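Diaminopimelate decarboxylase (Helicobacter pylori, PDB 2QGH) catalyses the decarboxylation of meso-diaminopimelate to L-lysine, the last step of bacterial lysine synthesis, with pyridoxal-5'-phosphate as cofactor. Local coordinates at residues I61-L74 with S82-A95. Residues are numbered along the deposited sequence; the frame is centred on the assembly and turned at random.
Sequences ICYALKANSNLSIL and SGADCVSIGEIQRA. With PLP (pyridoxal-5'-phosphate), chain B.
Lys66 and Asp85 meet in a salt bridge beside the pyridoxal-5'-phosphate ring. Lys66 NZ lies 3.1 Å from Asp85 OD2, and the hydrogen bond within the pair is weak. Two bends near the end of the lysine chain (chi3 63°, chi4 62°) turn NZ toward the carboxylate, while its CD rests 3.8 Å from PLP C4A. Asp85 OD2 also lies 3.2 Å from PLP N1. Glu279, also in the cofactor pocket, touches Asp85 and is probably the acidic partner of N1, as in related decarboxylases. Ala64 CB packs against PLP C5A. Both segments belong to the parallel eight-stranded barrel of the pyridoxal-binding domain. Strand 59-64, helix 71-79 and strand 83-86 form its first beta-alpha-beta unit. Asp85 N bonds to Tyr63 O at 2.8 Å and 173°. Asp85 O in turn accepts from Leu65 N, so Asp85 is held to segment 61-74 through both its N and its O. A water links Lys66 N and NZ to Asp85 O and Glu91 OE1. Val87 N also donates to Glu91 OE1, 2.7 Å away, from above the carboxylate plane. A second water joins Glu91 OE2 to Ser69 OG. Next to this polar group, Leu65 CD1 touches Ala84 CB, and its CD2 lies near Cys86 SG and Ala95 CB. Farther out, Ser69 CB covers one face of the Arg94 guanidinium and lies 3.5 Å from Arg94 CD. The Leu74 side chain crosses that of Arg94 at about a right angle, CD1 lying 3.9 Å from Arg94 CB. Arg94 NH1 forms a salt bridge with Glu418 of the second subunit, which also accepts from Leu71 N.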
loop_
_atom_site.group_PDB
_atom_site.type_symbol
_atom_site.label_atom_id
_atom_site.label_comp_id
_atom_site.label_asym_id
_atom_site.label_seq_id
_atom_site.Cartn_x
_atom_site.Cartn_y
_atom_site.Cartn_z
ATOM N N ILE A 61 -28.765 -4.836 -3.034
ATOM C CA ILE A 61 -27.489 -4.306 -3.491
ATOM C C ILE A 61 -26.561 -4.074 -2.298
ATOM O O ILE A 61 -26.735 -3.134 -1.531
ATOM C CB ILE A 61 -27.683 -2.994 -4.264
ATOM C CG1 ILE A 61 -28.678 -3.221 -5.401
ATOM C CG2 ILE A 61 -26.350 -2.517 -4.836
ATOM C CD1 ILE A 61 -28.307 -4.403 -6.301
ATOM N N CYS A 62 -25.582 -4.956 -2.140
ATOM C CA CYS A 62 -24.646 -4.852 -1.033
ATOM C C CYS A 62 -23.356 -4.189 -1.452
ATOM O O CYS A 62 -22.470 -4.830 -2.020
ATOM C CB CYS A 62 -24.345 -6.232 -0.459
ATOM S SG CYS A 62 -25.767 -7.026 0.303
ATOM N N TYR A 63 -23.255 -2.896 -1.162
ATOM C CA TYR A 63 -22.071 -2.123 -1.493
ATOM C C TYR A 63 -20.800 -2.741 -0.888
ATOM O O TYR A 63 -20.718 -2.976 0.315
ATOM C CB TYR A 63 -22.252 -0.687 -1.000
ATOM C CG TYR A 63 -21.007 0.142 -1.124
ATOM C CD1 TYR A 63 -20.438 0.389 -2.374
ATOM C CD2 TYR A 63 -20.365 0.637 0.005
ATOM C CE1 TYR A 63 -19.262 1.099 -2.495
ATOM C CE2 TYR A 63 -19.183 1.349 -0.103
ATOM C CZ TYR A 63 -18.636 1.574 -1.356
ATOM O OH TYR A 63 -17.455 2.257 -1.475
ATOM N N ALA A 64 -19.816 -3.023 -1.734
ATOM C CA ALA A 64 -18.565 -3.607 -1.266
ATOM C C ALA A 64 -17.703 -2.504 -0.643
ATOM O O ALA A 64 -17.089 -1.707 -1.357
ATOM C CB ALA A 64 -17.838 -4.267 -2.429
ATOM N N LEU A 65 -17.672 -2.467 0.689
ATOM C CA LEU A 65 -16.922 -1.453 1.435
ATOM C C LEU A 65 -15.452 -1.322 1.059
ATOM O O LEU A 65 -14.902 -0.221 1.059
ATOM C CB LEU A 65 -17.059 -1.693 2.945
ATOM C CG LEU A 65 -18.322 -1.123 3.615
ATOM C CD1 LEU A 65 -19.567 -1.675 2.940
ATOM C CD2 LEU A 65 -18.324 -1.462 5.107
ATOM N N LYS A 66 -14.818 -2.443 0.742
ATOM C CA LYS A 66 -13.420 -2.433 0.341
ATOM C C LYS A 66 -13.149 -1.330 -0.685
ATOM O O LYS A 66 -12.052 -0.782 -0.730
ATOM C CB LYS A 66 -13.049 -3.790 -0.250
ATOM C CG LYS A 66 -13.918 -4.198 -1.433
ATOM C CD LYS A 66 -13.603 -5.605 -1.888
ATOM C CE LYS A 66 -13.923 -6.613 -0.789
ATOM N NZ LYS A 66 -15.372 -6.608 -0.440
ATOM N N ALA A 67 -14.139 -0.998 -1.512
ATOM C CA ALA A 67 -13.952 0.056 -2.514
ATOM C C ALA A 67 -13.678 1.390 -1.824
ATOM O O ALA A 67 -12.716 2.088 -2.150
ATOM C CB ALA A 67 -15.182 0.173 -3.405
ATOM N N ASN A 68 -14.538 1.731 -0.867
ATOM C CA ASN A 68 -14.417 2.961 -0.097
ATOM C C ASN A 68 -15.348 2.827 1.102
ATOM O O ASN A 68 -16.559 2.714 0.939
ATOM C CB ASN A 68 -14.823 4.176 -0.933
ATOM C CG ASN A 68 -14.318 5.477 -0.339
ATOM O OD1 ASN A 68 -14.423 5.695 0.861
ATOM N ND2 ASN A 68 -13.767 6.343 -1.178
ATOM N N SER A 69 -14.771 2.839 2.298
ATOM C CA SER A 69 -15.526 2.673 3.536
ATOM C C SER A 69 -15.731 3.945 4.347
ATOM O O SER A 69 -16.112 3.864 5.520
ATOM C CB SER A 69 -14.830 1.651 4.436
ATOM O OG SER A 69 -14.765 0.391 3.809
ATOM N N ASN A 70 -15.479 5.108 3.750
ATOM C CA ASN A 70 -15.658 6.350 4.489
ATOM C C ASN A 70 -17.062 6.404 5.120
ATOM O O ASN A 70 -18.081 6.169 4.459
ATOM C CB ASN A 70 -15.395 7.556 3.580
ATOM C CG ASN A 70 -15.646 8.884 4.280
ATOM O OD1 ASN A 70 -16.784 9.357 4.349
ATOM N ND2 ASN A 70 -14.587 9.485 4.810
ATOM N N LEU A 71 -17.086 6.679 6.423
ATOM C CA LEU A 71 -18.312 6.758 7.205
ATOM C C LEU A 71 -19.418 7.592 6.576
ATOM O O LEU A 71 -20.579 7.204 6.604
ATOM C CB LEU A 71 -17.992 7.308 8.595
ATOM C CG LEU A 71 -17.844 6.314 9.747
ATOM C CD1 LEU A 71 -17.155 5.052 9.274
ATOM C CD2 LEU A 71 -17.071 6.974 10.871
ATOM N N SER A 72 -19.049 8.738 6.016
ATOM C CA SER A 72 -20.016 9.628 5.396
ATOM C C SER A 72 -20.655 9.023 4.166
ATOM O O SER A 72 -21.876 9.094 4.005
ATOM C CB SER A 72 -19.365 10.963 5.042
ATOM O OG SER A 72 -19.148 11.716 6.217
ATOM N N ILE A 73 -19.856 8.420 3.298
ATOM C CA ILE A 73 -20.443 7.827 2.110
ATOM C C ILE A 73 -21.309 6.616 2.482
ATOM O O ILE A 73 -22.370 6.412 1.889
ATOM C CB ILE A 73 -19.377 7.411 1.070
ATOM C CG1 ILE A 73 -19.417 5.895 0.874
ATOM C CG2 ILE A 73 -18.014 7.939 1.483
ATOM C CD1 ILE A 73 -18.628 5.398 -0.286
ATOM N N LEU A 74 -20.866 5.820 3.454
ATOM C CA LEU A 74 -21.643 4.660 3.870
ATOM C C LEU A 74 -22.993 5.128 4.422
ATOM O O LEU A 74 -24.017 4.463 4.248
ATOM C CB LEU A 74 -20.898 3.852 4.942
ATOM C CG LEU A 74 -19.620 3.095 4.542
ATOM C CD1 LEU A 74 -19.073 2.356 5.745
ATOM C CD2 LEU A 74 -19.917 2.112 3.433
ATOM N N SER A 82 -29.261 0.945 1.451
ATOM C CA SER A 82 -28.279 0.071 0.841
ATOM C C SER A 82 -27.836 -1.030 1.790
ATOM O O SER A 82 -28.004 -0.927 3.004
ATOM C CB SER A 82 -27.055 0.870 0.412
ATOM O OG SER A 82 -26.034 -0.002 -0.026
ATOM N N GLY A 83 -27.274 -2.085 1.212
ATOM C CA GLY A 83 -26.770 -3.190 1.998
ATOM C C GLY A 83 -25.270 -3.018 2.063
ATOM O O GLY A 83 -24.753 -1.989 1.636
ATOM N N ALA A 84 -24.562 -4.011 2.584
ATOM C CA ALA A 84 -23.109 -3.915 2.675
ATOM C C ALA A 84 -22.410 -5.257 2.533
ATOM O O ALA A 84 -22.781 -6.230 3.179
ATOM C CB ALA A 84 -22.713 -3.268 4.001
ATOM N N ASP A 85 -21.413 -5.311 1.659
ATOM C CA ASP A 85 -20.627 -6.530 1.482
ATOM C C ASP A 85 -19.343 -6.242 2.250
ATOM O O ASP A 85 -18.565 -5.368 1.871
ATOM C CB ASP A 85 -20.326 -6.780 0.006
ATOM C CG ASP A 85 -19.171 -7.741 -0.199
ATOM O OD1 ASP A 85 -19.152 -8.811 0.451
ATOM O OD2 ASP A 85 -18.280 -7.426 -1.021
ATOM N N CYS A 86 -19.152 -6.966 3.347
ATOM C CA CYS A 86 -17.995 -6.775 4.213
ATOM C C CYS A 86 -17.025 -7.945 4.169
ATOM O O CYS A 86 -17.418 -9.078 3.871
ATOM C CB CYS A 86 -18.481 -6.550 5.643
ATOM S SG CYS A 86 -19.635 -5.151 5.777
ATOM N N VAL A 87 -15.755 -7.675 4.465
ATOM C CA VAL A 87 -14.747 -8.729 4.454
ATOM C C VAL A 87 -13.975 -8.774 5.772
ATOM O O VAL A 87 -12.991 -9.502 5.902
ATOM C CB VAL A 87 -13.768 -8.558 3.241
ATOM C CG1 VAL A 87 -12.851 -7.329 3.445
ATOM C CG2 VAL A 87 -12.962 -9.829 3.040
ATOM N N SER A 88 -14.436 -8.012 6.757
ATOM C CA SER A 88 -13.783 -7.972 8.067
ATOM C C SER A 88 -14.720 -7.413 9.123
ATOM O O SER A 88 -15.688 -6.725 8.800
ATOM C CB SER A 88 -12.535 -7.090 8.019
ATOM O OG SER A 88 -12.892 -5.722 7.892
ATOM N N ILE A 89 -14.435 -7.699 10.389
ATOM C CA ILE A 89 -15.265 -7.179 11.465
ATOM C C ILE A 89 -15.187 -5.662 11.405
ATOM O O ILE A 89 -16.162 -4.970 11.689
ATOM C CB ILE A 89 -14.804 -7.691 12.864
ATOM C CG1 ILE A 89 -15.675 -7.065 13.958
ATOM C CG2 ILE A 89 -13.338 -7.375 13.095
ATOM C CD1 ILE A 89 -17.175 -7.331 13.787
ATOM N N GLY A 90 -14.025 -5.148 11.012
ATOM C CA GLY A 90 -13.855 -3.706 10.901
ATOM C C GLY A 90 -14.847 -3.087 9.921
ATOM O O GLY A 90 -15.407 -2.020 10.184
ATOM N N GLU A 91 -15.074 -3.748 8.789
ATOM C CA GLU A 91 -16.019 -3.229 7.807
ATOM C C GLU A 91 -17.464 -3.390 8.285
ATOM O O GLU A 91 -18.319 -2.550 8.001
ATOM C CB GLU A 91 -15.838 -3.927 6.448
ATOM C CG GLU A 91 -14.508 -3.665 5.781
ATOM C CD GLU A 91 -14.463 -4.154 4.336
ATOM O OE1 GLU A 91 -15.274 -5.035 3.984
ATOM O OE2 GLU A 91 -13.612 -3.673 3.558
ATOM N N ILE A 92 -17.742 -4.476 8.997
ATOM C CA ILE A 92 -19.077 -4.703 9.510
ATOM C C ILE A 92 -19.388 -3.602 10.526
ATOM O O ILE A 92 -20.483 -3.019 10.517
ATOM C CB ILE A 92 -19.195 -6.092 10.185
ATOM C CG1 ILE A 92 -18.955 -7.192 9.149
ATOM C CG2 ILE A 92 -20.567 -6.255 10.826
ATOM C CD1 ILE A 92 -19.142 -8.593 9.687
ATOM N N GLN A 93 -18.419 -3.304 11.393
ATOM C CA GLN A 93 -18.621 -2.268 12.393
ATOM C C GLN A 93 -18.836 -0.914 11.742
ATOM O O GLN A 93 -19.691 -0.153 12.184
ATOM C CB GLN A 93 -17.447 -2.214 13.382
ATOM C CG GLN A 93 -17.325 -3.479 14.238
ATOM C CD GLN A 93 -16.466 -3.286 15.484
ATOM O OE1 GLN A 93 -16.259 -4.228 16.265
ATOM N NE2 GLN A 93 -15.975 -2.064 15.687
ATOM N N ARG A 94 -18.067 -0.609 10.697
ATOM C CA ARG A 94 -18.226 0.665 9.985
ATOM C C ARG A 94 -19.650 0.777 9.438
ATOM O O ARG A 94 -20.335 1.774 9.663
ATOM C CB ARG A 94 -17.268 0.761 8.799
ATOM C CG ARG A 94 -15.810 1.045 9.129
ATOM C CD ARG A 94 -15.006 1.042 7.840
ATOM N NE ARG A 94 -13.713 1.713 7.952
ATOM C CZ ARG A 94 -13.544 3.031 7.953
ATOM N NH1 ARG A 94 -14.588 3.832 7.846
ATOM N NH2 ARG A 94 -12.325 3.547 8.060
ATOM N N ALA A 95 -20.069 -0.257 8.711
ATOM C CA ALA A 95 -21.391 -0.310 8.103
ATOM C C ALA A 95 -22.510 -0.077 9.108
ATOM O O ALA A 95 -23.406 0.737 8.867
ATOM C CB ALA A 95 -21.594 -1.653 7.406
HETATM N N1 PLP B . -17.710 -8.864 -3.786
HETATM C C2 PLP B . -16.571 -9.643 -3.496
HETATM C C2A PLP B . -16.703 -10.936 -2.793
HETATM C C3 PLP B . -15.272 -9.124 -3.883
HETATM O O3 PLP B . -14.120 -9.835 -3.609
HETATM C C4 PLP B . -15.163 -7.895 -4.534
HETATM C C4A PLP B . -13.823 -7.604 -5.113
HETATM C C5 PLP B . -16.300 -7.121 -4.805
HETATM C C6 PLP B . -17.607 -7.632 -4.448
HETATM C C5A PLP B . -16.315 -5.723 -5.255
HETATM O O4P PLP B . -16.115 -5.691 -6.650
HETATM P P PLP B . -16.053 -4.427 -7.387
HETATM O O1P PLP B . -15.421 -3.175 -6.704
HETATM O O2P PLP B . -17.578 -4.145 -7.746
HETATM O O3P PLP B . -15.187 -4.730 -8.669
HETATM O O HOH W 1 -15.915 -5.184 1.580
HETATM O O HOH W 2 -12.600 -1.210 4.248
#